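Local coordinates for devB protein (Vibrio cholerae O1 biovar eltor str. N16961, PDB 1Y89) that probably hydrolyses 6-phosphogluconolactone to 6-phosphogluconate in the pentose phosphate pathway, at the interface of chains A and B. Residues are numbered along the deposited sequence; one frame, centred on the assembly and turned at random. Chains: chain A/B, devB protein.

The interface of chains A and B. Residues chain A 1-6; chain B 2-6.
The imidazole of A:His4 turns an edge toward the partner strand, with the carbonyl O of B:His4 lying in the ring plane 4.0 Å from ND1, a distant approach rather than a bond. On the opposite sheet face the side chains of A:Asn3 and B:Asn3 cross at about a right angle, with their amide planes 43° apart; OD1 of the first and ND2 of the second are modelled too close to be meaningful. Both asparagines hold CG anti to the backbone N, which brings the amides together above the centre of the strand pair. There the ND2 of B:Asn3 donates to the main-chain O of A:His4 at 3.2 Å. This acceptor lies near the plane of the donating amide, but the donor stands above the carbonyl plane, 60° out of it. The same oxygen also accepts the backbone N-H of B:His4, nearly in the carbonyl plane, so two donors grip it from different directions.

These contacts sit on an antiparallel pairing of strands 2-7 of the two chains, registered about A:His4 opposite B:His4, which joins the N-terminal strands of the two chains across a two-fold axis in the deposited assembly; this pairing may or may not be the dimer formed in solution. In return the backbone N of A:His4 donates to O of B:His4 at 2.8 Å. Toward each end, A:Ile2 pairs with B:Ile6 and A:Ile6 with B:Ile2, each through two main-chain hydrogen bonds, the N of B:Ile6 pointing almost straight along the C=O axis of A:Ile2.

On the histidine face, isoleucines of facing strands run alongside each other. A:Ile2 and B:Ile2 set CG1 anti to the backbone N (chi1 180° in A:Ile2), leaving CG2 in the crowded position between N and the carbonyl carbon and directed at the neighbour. CG2 of B:Ile2 thus packs against CB of A:Ile6 at 3.5 Å, and CG2 of A:Ile2 meets CB of B:Ile6 at 3.6 Å.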
loop_
_atom_site.group_PDB
_atom_site.type_symbol
_atom_site.label_atom_id
_atom_site.label_comp_id
_atom_site.label_asym_id
_atom_site.label_seq_id
_atom_site.Cartn_x
_atom_site.Cartn_y
_atom_site.Cartn_z
HETATM N N MSE A 1 3.913 -7.171 7.659
HETATM C CA MSE A 1 4.092 -5.741 7.247
HETATM C C MSE A 1 2.803 -4.944 7.487
HETATM O O MSE A 1 1.710 -5.526 7.611
HETATM C CB MSE A 1 4.644 -5.645 5.813
HETATM C CG MSE A 1 3.701 -5.991 4.689
HETATM SE SE MSE A 1 2.728 -4.366 3.999
HETATM C CE MSE A 1 3.451 -4.308 2.089
ATOM N N ILE A 2 2.945 -3.627 7.613
ATOM C CA ILE A 2 1.795 -2.762 7.792
ATOM C C ILE A 2 1.717 -1.737 6.652
ATOM O O ILE A 2 2.728 -1.128 6.282
ATOM C CB ILE A 2 1.759 -2.106 9.206
ATOM C CG1 ILE A 2 0.527 -1.194 9.358
ATOM C CG2 ILE A 2 3.016 -1.290 9.480
ATOM C CD1 ILE A 2 0.028 -1.084 10.813
ATOM N N ASN A 3 0.518 -1.586 6.103
ATOM C CA ASN A 3 0.246 -0.706 4.967
ATOM C C ASN A 3 -0.827 0.304 5.373
ATOM O O ASN A 3 -1.912 -0.077 5.789
ATOM C CB ASN A 3 -0.218 -1.613 3.824
ATOM C CG ASN A 3 -0.291 -0.933 2.485
ATOM O OD1 ASN A 3 0.247 0.157 2.265
ATOM N ND2 ASN A 3 -0.941 -1.615 1.542
ATOM N N HIS A 4 -0.511 1.596 5.346
ATOM C CA HIS A 4 -1.509 2.642 5.589
ATOM C C HIS A 4 -1.774 3.357 4.274
ATOM O O HIS A 4 -0.817 3.803 3.578
ATOM C CB HIS A 4 -0.985 3.730 6.534
ATOM C CG HIS A 4 -0.541 3.247 7.881
ATOM N ND1 HIS A 4 0.546 2.416 8.061
ATOM C CD2 HIS A 4 -0.975 3.570 9.124
ATOM C CE1 HIS A 4 0.732 2.208 9.355
ATOM N NE2 HIS A 4 -0.174 2.900 10.020
ATOM N N LYS A 5 -3.048 3.501 3.939
ATOM C CA LYS A 5 -3.427 4.191 2.716
ATOM C C LYS A 5 -4.369 5.334 3.058
ATOM O O LYS A 5 -5.347 5.132 3.771
ATOM C CB LYS A 5 -4.109 3.228 1.756
ATOM C CG LYS A 5 -3.291 1.997 1.415
ATOM C CD LYS A 5 -3.950 1.242 0.269
ATOM C CE LYS A 5 -3.012 0.209 -0.311
ATOM N NZ LYS A 5 -3.090 0.318 -1.786
ATOM N N ILE A 6 -4.074 6.530 2.564
ATOM C CA ILE A 6 -4.977 7.692 2.740
ATOM C C ILE A 6 -5.435 8.132 1.349
ATOM O O ILE A 6 -4.616 8.486 0.509
ATOM C CB ILE A 6 -4.288 8.852 3.502
ATOM C CG1 ILE A 6 -3.716 8.366 4.869
ATOM C CG2 ILE A 6 -5.247 10.093 3.663
ATOM C CD1 ILE A 6 -2.833 9.397 5.548
ATOM N N ILE B 2 -1.829 8.715 -0.683
ATOM C CA ILE B 2 -0.554 8.417 -0.028
ATOM C C ILE B 2 -0.583 7.012 0.595
ATOM O O ILE B 2 -1.583 6.616 1.204
ATOM C CB ILE B 2 -0.146 9.492 1.013
ATOM C CG1 ILE B 2 1.201 9.160 1.685
ATOM C CG2 ILE B 2 -1.231 9.729 2.031
ATOM C CD1 ILE B 2 1.970 10.412 2.120
ATOM N N ASN B 3 0.517 6.283 0.423
ATOM C CA ASN B 3 0.657 4.884 0.872
ATOM C C ASN B 3 1.947 4.756 1.666
ATOM O O ASN B 3 3.019 5.073 1.159
ATOM C CB ASN B 3 0.636 3.992 -0.372
ATOM C CG ASN B 3 0.600 2.479 -0.076
ATOM O OD1 ASN B 3 0.884 1.692 -0.978
ATOM N ND2 ASN B 3 0.261 2.070 1.145
ATOM N N HIS B 4 1.845 4.406 2.942
ATOM C CA HIS B 4 3.024 4.169 3.740
ATOM C C HIS B 4 3.120 2.660 3.969
ATOM O O HIS B 4 2.130 2.056 4.408
ATOM C CB HIS B 4 2.925 4.845 5.107
ATOM C CG HIS B 4 2.587 6.307 5.066
ATOM N ND1 HIS B 4 3.389 7.268 5.645
ATOM C CD2 HIS B 4 1.507 6.964 4.579
ATOM C CE1 HIS B 4 2.828 8.455 5.501
ATOM N NE2 HIS B 4 1.688 8.301 4.849
ATOM N N LYS B 5 4.297 2.071 3.733
ATOM C CA LYS B 5 4.487 0.627 3.929
ATOM C C LYS B 5 5.636 0.419 4.891
ATOM O O LYS B 5 6.741 0.933 4.671
ATOM C CB LYS B 5 4.790 -0.038 2.602
ATOM C CG LYS B 5 3.751 0.270 1.502
ATOM C CD LYS B 5 4.077 -0.537 0.240
ATOM C CE LYS B 5 2.871 -0.712 -0.656
ATOM N NZ LYS B 5 2.768 -2.181 -0.994
ATOM N N ILE B 6 5.395 -0.333 5.958
ATOM C CA ILE B 6 6.488 -0.620 6.890
ATOM C C ILE B 6 6.749 -2.106 6.857
ATOM O O ILE B 6 5.856 -2.910 7.165
ATOM C CB ILE B 6 6.201 -0.135 8.340
ATOM C CG1 ILE B 6 5.929 1.393 8.359
ATOM C CG2 ILE B 6 7.396 -0.506 9.279
ATOM C CD1 ILE B 6 5.650 1.941 9.805
#